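Side-chain contacts in cleavage stimulation factor 77 (PDB 2UY1), which probably acts in pre-mRNA 3'-end processing, as CstF-77 proteins do, and probably binds mRNA: residues V321-A326 and N447-K452; F327-A332 and Y340-S345; Q164-G169 and A176-L181. One frame throughout, in Å; residues are numbered along the deposited sequence.

Contact 1 of 3, residues V321-A326 and N447-K452; sequences VFIYCA and NFLDLK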
loop_
_atom_site.group_PDB
_atom_site.type_symbol
_atom_site.label_atom_id
_atom_site.label_comp_id
_atom_site.label_asym_id
_atom_site.label_seq_id
_atom_site.Cartn_x
_atom_site.Cartn_y
_atom_site.Cartn_z
ATOM N N VAL B 321 -21.488 -9.886 -2.012
ATOM C CA VAL B 321 -22.802 -9.750 -1.388
ATOM C C VAL B 321 -22.757 -10.571 -0.124
ATOM O O VAL B 321 -23.293 -10.175 0.873
ATOM C CB VAL B 321 -23.985 -10.214 -2.378
ATOM C CG1 VAL B 321 -25.392 -10.251 -1.665
ATOM C CG2 VAL B 321 -24.053 -9.286 -3.528
ATOM N N PHE B 322 -22.008 -11.664 -0.172
ATOM C CA PHE B 322 -21.785 -12.509 1.003
ATOM C C PHE B 322 -20.909 -11.812 2.024
ATOM O O PHE B 322 -21.151 -11.949 3.192
ATOM C CB PHE B 322 -21.062 -13.802 0.606
ATOM C CG PHE B 322 -21.885 -14.757 -0.249
ATOM C CD1 PHE B 322 -22.736 -15.676 0.339
ATOM C CD2 PHE B 322 -21.775 -14.731 -1.641
ATOM C CE1 PHE B 322 -23.478 -16.579 -0.444
ATOM C CE2 PHE B 322 -22.504 -15.634 -2.442
ATOM C CZ PHE B 322 -23.340 -16.577 -1.829
ATOM N N ILE B 323 -19.814 -11.182 1.577
ATOM C CA ILE B 323 -18.892 -10.439 2.428
ATOM C C ILE B 323 -19.602 -9.244 3.056
ATOM O O ILE B 323 -19.443 -8.959 4.238
ATOM C CB ILE B 323 -17.678 -9.903 1.613
ATOM C CG1 ILE B 323 -16.908 -11.018 0.881
ATOM C CG2 ILE B 323 -16.769 -8.986 2.458
ATOM C CD1 ILE B 323 -15.777 -10.449 -0.064
ATOM N N TYR B 324 -20.397 -8.523 2.257
ATOM C CA TYR B 324 -21.210 -7.454 2.831
ATOM C C TYR B 324 -22.174 -7.941 3.916
ATOM O O TYR B 324 -22.291 -7.311 4.971
ATOM C CB TYR B 324 -21.948 -6.751 1.714
ATOM C CG TYR B 324 -23.077 -5.923 2.194
ATOM C CD1 TYR B 324 -22.877 -4.608 2.654
ATOM C CD2 TYR B 324 -24.367 -6.459 2.207
ATOM C CE1 TYR B 324 -23.948 -3.892 3.115
ATOM C CE2 TYR B 324 -25.432 -5.757 2.660
ATOM C CZ TYR B 324 -25.240 -4.484 3.093
ATOM O OH TYR B 324 -26.356 -3.803 3.527
ATOM N N CYS B 325 -22.883 -9.046 3.678
ATOM C CA CYS B 325 -23.853 -9.572 4.694
ATOM C C CYS B 325 -23.180 -10.054 5.946
ATOM O O CYS B 325 -23.789 -10.013 7.035
ATOM C CB CYS B 325 -24.689 -10.747 4.160
ATOM S SG CYS B 325 -25.928 -10.197 2.945
ATOM N N ALA B 326 -21.982 -10.626 5.790
ATOM C CA ALA B 326 -21.227 -11.114 6.967
ATOM C C ALA B 326 -20.806 -9.930 7.862
ATOM O O ALA B 326 -20.884 -9.965 9.131
ATOM C CB ALA B 326 -20.035 -11.938 6.526
ATOM N N ASN B 447 -20.829 2.587 -2.999
ATOM C CA ASN B 447 -19.743 1.664 -3.485
ATOM C C ASN B 447 -19.316 0.723 -2.333
ATOM O O ASN B 447 -19.417 1.126 -1.203
ATOM C CB ASN B 447 -18.541 2.464 -4.072
ATOM C CG ASN B 447 -18.884 3.151 -5.382
ATOM O OD1 ASN B 447 -19.778 2.703 -6.099
ATOM N ND2 ASN B 447 -18.193 4.269 -5.697
ATOM N N PHE B 448 -18.929 -0.535 -2.590
ATOM C CA PHE B 448 -18.581 -1.487 -1.500
ATOM C C PHE B 448 -17.239 -2.107 -1.844
ATOM O O PHE B 448 -17.095 -2.809 -2.857
ATOM C CB PHE B 448 -19.651 -2.586 -1.267
ATOM C CG PHE B 448 -19.263 -3.633 -0.205
ATOM C CD1 PHE B 448 -19.129 -3.286 1.166
ATOM C CD2 PHE B 448 -18.989 -4.955 -0.566
ATOM C CE1 PHE B 448 -18.789 -4.255 2.147
ATOM C CE2 PHE B 448 -18.638 -5.901 0.391
ATOM C CZ PHE B 448 -18.538 -5.556 1.758
ATOM N N LEU B 449 -16.239 -1.835 -1.020
ATOM C CA LEU B 449 -14.897 -2.292 -1.334
ATOM C C LEU B 449 -14.506 -1.824 -2.759
ATOM O O LEU B 449 -14.583 -0.641 -3.039
ATOM C CB LEU B 449 -14.818 -3.796 -1.169
ATOM C CG LEU B 449 -15.176 -4.225 0.286
ATOM C CD1 LEU B 449 -14.963 -5.672 0.435
ATOM C CD2 LEU B 449 -14.302 -3.471 1.287
ATOM N N ASP B 450 -14.103 -2.749 -3.632
ATOM C CA ASP B 450 -13.676 -2.431 -4.991
ATOM C C ASP B 450 -14.819 -2.552 -6.024
ATOM O O ASP B 450 -14.644 -2.265 -7.241
ATOM C CB ASP B 450 -12.515 -3.354 -5.377
ATOM C CG ASP B 450 -12.926 -4.774 -5.441
ATOM O OD1 ASP B 450 -13.257 -5.339 -4.359
ATOM O OD2 ASP B 450 -12.936 -5.312 -6.589
ATOM N N LEU B 451 -15.973 -2.993 -5.536
ATOM C CA LEU B 451 -17.206 -2.974 -6.292
ATOM C C LEU B 451 -17.708 -1.520 -6.352
ATOM O O LEU B 451 -18.170 -0.983 -5.347
ATOM C CB LEU B 451 -18.239 -3.822 -5.575
ATOM C CG LEU B 451 -19.507 -4.232 -6.315
ATOM C CD1 LEU B 451 -19.170 -4.960 -7.628
ATOM C CD2 LEU B 451 -20.266 -5.150 -5.373
ATOM N N LYS B 452 -17.578 -0.890 -7.513
ATOM C CA LYS B 452 -17.829 0.538 -7.705
ATOM C C LYS B 452 -18.801 0.775 -8.848
ATOM O O LYS B 452 -18.892 -0.067 -9.714
ATOM C CB LYS B 452 -16.513 1.278 -7.966
ATOM C CG LYS B 452 -15.651 1.365 -6.694
ATOM C CD LYS B 452 -14.350 2.007 -6.884
ATOM C CE LYS B 452 -13.605 2.067 -5.512
ATOM N NZ LYS B 452 -12.398 2.915 -5.543
#
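The Phe448 ring packs with one face against Tyr324 CB, which is offset toward the rim, 3.9 Å from the ring centroid. Phe448 CZ reaches the helix backbone, 3.4 Å from Tyr324 CA. The tyrosine ring turns its edge to the same face, a T-shaped pair with planes at 87° and centroids 5.6 Å apart. At chi1 164° CG of Tyr324 lies opposite the backbone N and the phenol end leads away from the loop, which leaves CB and the near ring edge against Phe448. Ile323 comes from another direction: its CG2 sits at the rim of the Phe448 ring, near the ring plane, 3.9 Å from CZ. In this all-helical repeat protein of the Suppressor of forked family, the chain beyond helix 434-446 folds back on helix 319-333 through a type II' turn, Phe448 to Leu451. Two backbone bonds close the turn, Phe448 N to Leu451 O and Leu451 N to Phe448 O. The turn brings Leu449 CG over the centre of the opposite Phe448 face, while Leu449 CD1 reaches Ile323 CG2 at 4.3 Å. Asp450 OD1 is hydrogen-bonded to His320 NE2, a second link from the turn to helix 319-333.

Contact 2 of 3, residues F327-A332 and Y340-S345; sequences FIEYYA and YNIFSS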
loop_
_atom_site.group_PDB
_atom_site.type_symbol
_atom_site.label_atom_id
_atom_site.label_comp_id
_atom_site.label_asym_id
_atom_site.label_seq_id
_atom_site.Cartn_x
_atom_site.Cartn_y
_atom_site.Cartn_z
ATOM N N PHE B 327 -20.403 -8.853 7.193
ATOM C CA PHE B 327 -20.022 -7.638 7.893
ATOM C C PHE B 327 -21.239 -6.965 8.541
ATOM O O PHE B 327 -21.146 -6.428 9.585
ATOM C CB PHE B 327 -19.414 -6.618 6.961
ATOM C CG PHE B 327 -18.002 -6.911 6.468
ATOM C CD1 PHE B 327 -17.154 -7.842 7.072
ATOM C CD2 PHE B 327 -17.491 -6.110 5.426
ATOM C CE1 PHE B 327 -15.844 -8.023 6.614
ATOM C CE2 PHE B 327 -16.164 -6.296 4.948
ATOM C CZ PHE B 327 -15.359 -7.276 5.518
ATOM N N ILE B 328 -22.361 -6.853 7.860
ATOM C CA ILE B 328 -23.530 -6.344 8.596
ATOM C C ILE B 328 -23.848 -7.216 9.841
ATOM O O ILE B 328 -24.266 -6.680 10.843
ATOM C CB ILE B 328 -24.795 -6.383 7.759
ATOM C CG1 ILE B 328 -24.699 -5.482 6.509
ATOM C CG2 ILE B 328 -25.994 -6.100 8.657
ATOM C CD1 ILE B 328 -24.318 -4.057 6.769
ATOM N N GLU B 329 -23.699 -8.526 9.735
ATOM C CA GLU B 329 -24.200 -9.382 10.768
ATOM C C GLU B 329 -23.257 -9.219 11.907
ATOM O O GLU B 329 -23.686 -9.083 13.016
ATOM C CB GLU B 329 -24.326 -10.854 10.364
ATOM C CG GLU B 329 -25.512 -11.144 9.473
ATOM C CD GLU B 329 -26.878 -11.232 10.227
ATOM O OE1 GLU B 329 -26.959 -11.209 11.477
ATOM O OE2 GLU B 329 -27.896 -11.360 9.518
ATOM N N TYR B 330 -21.955 -9.175 11.626
ATOM C CA TYR B 330 -20.982 -8.918 12.718
ATOM C C TYR B 330 -21.197 -7.562 13.457
ATOM O O TYR B 330 -21.367 -7.548 14.660
ATOM C CB TYR B 330 -19.517 -9.053 12.253
ATOM C CG TYR B 330 -18.586 -8.838 13.406
ATOM C CD1 TYR B 330 -18.603 -9.729 14.488
ATOM C CD2 TYR B 330 -17.765 -7.706 13.479
ATOM C CE1 TYR B 330 -17.778 -9.532 15.621
ATOM C CE2 TYR B 330 -16.918 -7.501 14.623
ATOM C CZ TYR B 330 -16.965 -8.423 15.674
ATOM O OH TYR B 330 -16.145 -8.286 16.788
ATOM N N TYR B 331 -21.174 -6.442 12.722
ATOM C CA TYR B 331 -21.259 -5.096 13.341
ATOM C C TYR B 331 -22.642 -4.752 13.914
ATOM O O TYR B 331 -22.739 -3.926 14.774
ATOM C CB TYR B 331 -20.746 -4.023 12.350
ATOM C CG TYR B 331 -19.287 -4.256 12.148
ATOM C CD1 TYR B 331 -18.392 -3.898 13.130
ATOM C CD2 TYR B 331 -18.810 -4.941 11.030
ATOM C CE1 TYR B 331 -17.048 -4.199 13.006
ATOM C CE2 TYR B 331 -17.456 -5.248 10.895
ATOM C CZ TYR B 331 -16.583 -4.857 11.892
ATOM O OH TYR B 331 -15.220 -5.156 11.819
ATOM N N ALA B 332 -23.686 -5.430 13.451
ATOM C CA ALA B 332 -25.047 -5.136 13.916
ATOM C C ALA B 332 -25.346 -5.967 15.176
ATOM O O ALA B 332 -25.885 -5.466 16.135
ATOM C CB ALA B 332 -26.077 -5.401 12.808
ATOM N N TYR B 340 -19.133 -16.099 10.068
ATOM C CA TYR B 340 -18.312 -17.236 9.671
ATOM C C TYR B 340 -19.077 -18.097 8.666
ATOM O O TYR B 340 -18.539 -18.558 7.645
ATOM C CB TYR B 340 -17.960 -18.093 10.890
ATOM C CG TYR B 340 -17.102 -19.280 10.531
ATOM C CD1 TYR B 340 -15.723 -19.204 10.668
ATOM C CD2 TYR B 340 -17.660 -20.489 10.034
ATOM C CE1 TYR B 340 -14.929 -20.258 10.364
ATOM C CE2 TYR B 340 -16.829 -21.589 9.683
ATOM C CZ TYR B 340 -15.455 -21.457 9.880
ATOM O OH TYR B 340 -14.567 -22.483 9.590
ATOM N N ASN B 341 -20.343 -18.326 8.973
ATOM C CA ASN B 341 -21.200 -19.134 8.139
ATOM C C ASN B 341 -21.553 -18.470 6.837
ATOM O O ASN B 341 -21.560 -19.131 5.842
ATOM C CB ASN B 341 -22.390 -19.700 8.935
ATOM C CG ASN B 341 -21.907 -20.664 10.024
ATOM O OD1 ASN B 341 -22.154 -21.846 9.964
ATOM N ND2 ASN B 341 -21.134 -20.160 10.970
ATOM N N ILE B 342 -21.753 -17.155 6.836
ATOM C CA ILE B 342 -22.016 -16.441 5.571
ATOM C C ILE B 342 -20.793 -16.431 4.652
ATOM O O ILE B 342 -20.905 -16.676 3.447
ATOM C CB ILE B 342 -22.549 -15.007 5.858
ATOM C CG1 ILE B 342 -23.800 -15.091 6.722
ATOM C CG2 ILE B 342 -22.735 -14.248 4.583
ATOM C CD1 ILE B 342 -24.371 -13.798 7.193
ATOM N N PHE B 343 -19.611 -16.173 5.224
ATOM C CA PHE B 343 -18.341 -16.235 4.454
ATOM C C PHE B 343 -18.109 -17.657 3.895
ATOM O O PHE B 343 -17.687 -17.807 2.746
ATOM C CB PHE B 343 -17.152 -15.919 5.360
ATOM C CG PHE B 343 -16.770 -14.453 5.467
ATOM C CD1 PHE B 343 -16.820 -13.827 6.695
ATOM C CD2 PHE B 343 -16.211 -13.761 4.386
ATOM C CE1 PHE B 343 -16.458 -12.478 6.818
ATOM C CE2 PHE B 343 -15.809 -12.402 4.513
ATOM C CZ PHE B 343 -15.949 -11.760 5.738
ATOM N N SER B 344 -18.351 -18.670 4.737
ATOM C CA SER B 344 -18.193 -20.098 4.394
ATOM C C SER B 344 -19.121 -20.488 3.230
ATOM O O SER B 344 -18.632 -21.014 2.226
ATOM C CB SER B 344 -18.465 -20.986 5.625
ATOM O OG SER B 344 -17.486 -20.808 6.663
ATOM N N SER B 345 -20.421 -20.204 3.344
ATOM C CA SER B 345 -21.403 -20.330 2.209
ATOM C C SER B 345 -20.947 -19.699 0.945
ATOM O O SER B 345 -21.029 -20.297 -0.118
ATOM C CB SER B 345 -22.680 -19.615 2.541
ATOM O OG SER B 345 -23.230 -20.217 3.663
#
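Glu329 leaves its helix with CB directed at Ile342, 4.3 Å from the CD1 methyl. CG comes closer still, 3.7 Å from Ile342 CD1, and is the atom that carries this half of the contact. The chain is bent about the CB-CG bond (chi2 -78°), and the carboxylate ends with OE1 in a salt bridge to Arg306 of helix 302-311. Ile342 meets the glutamate about at right angles; its CG1-CD1 arm is extended from CA (chi2 175°), which puts CD1 foremost. The second half joins two rings: Phe327 CE1 lies 3.8 Å from Phe343 CZ, at the edge of the Phe343 ring and near its plane. Helices 319-333 and 337-349, joined by a short connection, pack as a helical hairpin. Phe343 also meets the rings of Phe360 and Phe363 on helix 354-367, the next layer of the helical stack. On helix 337-349 the hydroxyls of Ser344 and Ser345 bond back to Tyr340 O (2.7 Å) and Asn341 O (3.0 Å), each carbonyl receiving the serine N from the opposite face of its plane. Tyr330 and Tyr331 bond through their hydroxyls to the backbone of the other chain of the assembly. With no hydrogen bond between the two segments, hydrocarbon and ring atoms make the join, and the buried carboxylate of Glu329, probably charged, has its salt-bridge partner on helix 302-311.

Contact 3 of 3, residues Q164-G169 and A176-L181; sequences QPLIRG and ARLIDL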
loop_
_atom_site.group_PDB
_atom_site.type_symbol
_atom_site.label_atom_id
_atom_site.label_comp_id
_atom_site.label_asym_id
_atom_site.label_seq_id
_atom_site.Cartn_x
_atom_site.Cartn_y
_atom_site.Cartn_z
ATOM N N GLN B 164 -16.493 35.373 -11.289
ATOM C CA GLN B 164 -15.919 35.474 -12.641
ATOM C C GLN B 164 -15.029 34.308 -13.016
ATOM O O GLN B 164 -15.160 33.800 -14.139
ATOM C CB GLN B 164 -15.130 36.778 -12.823
ATOM C CG GLN B 164 -14.930 37.185 -14.272
ATOM C CD GLN B 164 -14.351 38.598 -14.413
ATOM O OE1 GLN B 164 -14.223 39.346 -13.425
ATOM N NE2 GLN B 164 -13.999 38.970 -15.651
ATOM N N PRO B 165 -14.113 33.885 -12.103
ATOM C CA PRO B 165 -13.232 32.826 -12.559
ATOM C C PRO B 165 -13.934 31.457 -12.618
ATOM O O PRO B 165 -13.508 30.600 -13.375
ATOM C CB PRO B 165 -12.090 32.839 -11.519
ATOM C CG PRO B 165 -12.721 33.344 -10.273
ATOM C CD PRO B 165 -13.818 34.281 -10.706
ATOM N N LEU B 166 -15.002 31.271 -11.851
ATOM C CA LEU B 166 -15.786 30.040 -11.888
ATOM C C LEU B 166 -16.611 29.942 -13.193
ATOM O O LEU B 166 -16.783 28.863 -13.761
ATOM C CB LEU B 166 -16.680 29.932 -10.633
ATOM C CG LEU B 166 -16.166 30.224 -9.212
ATOM C CD1 LEU B 166 -17.315 30.291 -8.257
ATOM C CD2 LEU B 166 -15.097 29.257 -8.666
ATOM N N ILE B 167 -17.105 31.078 -13.674
ATOM C CA ILE B 167 -17.816 31.141 -14.975
ATOM C C ILE B 167 -16.787 30.972 -16.087
ATOM O O ILE B 167 -17.048 30.352 -17.125
ATOM C CB ILE B 167 -18.591 32.485 -15.160
ATOM C CG1 ILE B 167 -19.417 32.866 -13.911
ATOM C CG2 ILE B 167 -19.456 32.471 -16.421
ATOM C CD1 ILE B 167 -20.387 31.782 -13.344
ATOM N N ARG B 168 -15.629 31.557 -15.876
ATOM C CA ARG B 168 -14.498 31.308 -16.726
ATOM C C ARG B 168 -13.967 29.959 -16.283
ATOM O O ARG B 168 -13.609 29.752 -15.139
ATOM C CB ARG B 168 -13.462 32.439 -16.559
ATOM C CG ARG B 168 -13.729 33.702 -17.405
ATOM C CD ARG B 168 -12.643 34.799 -17.355
ATOM N NE ARG B 168 -12.198 35.194 -18.688
ATOM C CZ ARG B 168 -11.818 36.420 -19.044
ATOM N NH1 ARG B 168 -11.779 37.396 -18.163
ATOM N NH2 ARG B 168 -11.436 36.663 -20.277
ATOM N N GLY B 169 -14.025 28.994 -17.162
ATOM C CA GLY B 169 -13.831 27.642 -16.698
ATOM C C GLY B 169 -15.031 26.912 -16.146
ATOM O O GLY B 169 -14.866 25.959 -15.447
ATOM N N ALA B 176 -20.317 23.592 -8.572
ATOM C CA ALA B 176 -20.271 23.186 -7.156
ATOM C C ALA B 176 -19.654 24.276 -6.330
ATOM O O ALA B 176 -20.221 24.698 -5.350
ATOM C CB ALA B 176 -19.464 21.912 -7.014
ATOM N N ARG B 177 -18.498 24.765 -6.766
ATOM C CA ARG B 177 -17.857 25.924 -6.136
ATOM C C ARG B 177 -18.759 27.163 -6.039
ATOM O O ARG B 177 -18.835 27.801 -4.982
ATOM C CB ARG B 177 -16.563 26.262 -6.882
ATOM C CG ARG B 177 -15.338 25.458 -6.421
ATOM C CD ARG B 177 -14.103 25.864 -7.190
ATOM N NE ARG B 177 -13.005 24.912 -7.007
ATOM C CZ ARG B 177 -12.478 24.155 -7.972
ATOM N NH1 ARG B 177 -12.923 24.230 -9.227
ATOM N NH2 ARG B 177 -11.478 23.325 -7.691
ATOM N N LEU B 178 -19.457 27.475 -7.131
ATOM C CA LEU B 178 -20.419 28.583 -7.159
ATOM C C LEU B 178 -21.535 28.413 -6.131
ATOM O O LEU B 178 -21.821 29.338 -5.347
ATOM C CB LEU B 178 -20.998 28.793 -8.568
ATOM C CG LEU B 178 -22.115 29.854 -8.803
ATOM C CD1 LEU B 178 -21.565 31.293 -8.647
ATOM C CD2 LEU B 178 -22.766 29.708 -10.171
ATOM N N ILE B 179 -22.169 27.241 -6.145
ATOM C CA ILE B 179 -23.186 26.879 -5.173
ATOM C C ILE B 179 -22.736 27.142 -3.738
ATOM O O ILE B 179 -23.443 27.851 -2.989
ATOM C CB ILE B 179 -23.648 25.387 -5.325
ATOM C CG1 ILE B 179 -24.605 25.245 -6.511
ATOM C CG2 ILE B 179 -24.342 24.857 -4.016
ATOM C CD1 ILE B 179 -24.806 23.809 -6.997
ATOM N N ASP B 180 -21.588 26.569 -3.371
ATOM C CA ASP B 180 -21.011 26.731 -2.015
ATOM C C ASP B 180 -20.762 28.198 -1.612
ATOM O O ASP B 180 -21.083 28.592 -0.502
ATOM C CB ASP B 180 -19.700 25.960 -1.887
ATOM C CG ASP B 180 -19.853 24.463 -2.083
ATOM O OD1 ASP B 180 -20.845 23.855 -1.595
ATOM O OD2 ASP B 180 -18.948 23.894 -2.740
ATOM N N LEU B 181 -20.162 28.974 -2.512
ATOM C CA LEU B 181 -19.928 30.416 -2.319
ATOM C C LEU B 181 -21.229 31.187 -2.033
ATOM O O LEU B 181 -21.257 32.009 -1.109
ATOM C CB LEU B 181 -19.187 31.030 -3.541
ATOM C CG LEU B 181 -19.176 32.571 -3.745
ATOM C CD1 LEU B 181 -17.965 33.166 -3.139
ATOM C CD2 LEU B 181 -19.259 32.971 -5.211
#
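Leu166 holds CG anti to its carbonyl carbon (chi1 -45°) and CD1 nearly anti to CA (chi2 169°), which drives its forked end straight at Leu178 and Arg177 of the facing helix. The two methyls divide the work. CD1 presses on the backbone of 176-181, 3.7 Å from Leu178 CA and equally close to Leu178 N, with Leu178 CB at 4.0 Å. Leu166 CD2 lies along the aliphatic part of Arg177, 3.8 Å from both Arg177 CB and Arg177 CD. The guanidinium continues past the leucine, and NH1 is hydrogen-bonded to Asn174 OD1 three residues earlier, on the same helix. Leu178 has CG anti to its backbone N (chi1 176°), a setting that brings CD2 to the outer limit of contact with Ile167 CD1, 4.5 Å away. Leu181 adds a similarly loose touch, its CD2 at 4.5 Å from Leu166 CD1. No hydrogen bond crosses between the segments, and the side-chain touches are between carbon atoms.

Residues 164-167 end helix 150-167, kinked at 165-166, where neither N bonds to the turn before; that of Pro165 has no hydrogen to give. Arg168 then leaves helical angles and Gly169 takes a positive phi, turning the chain toward helix 173-184, while Gly169 O accepts a bond from Asn174 ND2. Successive helices packed side by side are the building pattern of TPR-like proteins, the clan to which this family belongs. Trp82 covers both Ile167 and Leu178, and Trp170 of the connecting loop rests on Leu178. Farther round, helix 173-184 packs on helix 193-208 through Leu178 and Ile179 against Ile201, and on helix 434-446, where Ile435 N bonds to Asp180 OD1.

In the fold
Following the chain from the N terminus, contact 3 comes first, closing a short loop between helices 150-167 and 173-184. Contact 1 opens on helix 319-333; contact 2 opens farther along that helix and closes at once on helix 337-349, and contact 1 closes only after helix 434-446. Contact 2 is therefore nested within the long loop of contact 1, and contact 3 precedes both. Contacts 1 and 2 share helix 319-333 and touch, Phe448 CZ lying 3.9 Å from Phe327 CD2. Contact 3 is remote, its centre about 36 Å from that of contact 1. Contacts 2 and 3 join helices consecutive in the chain, whereas contact 1 ties the end of the modelled chain, after helix 434-446, back onto helix 319-333.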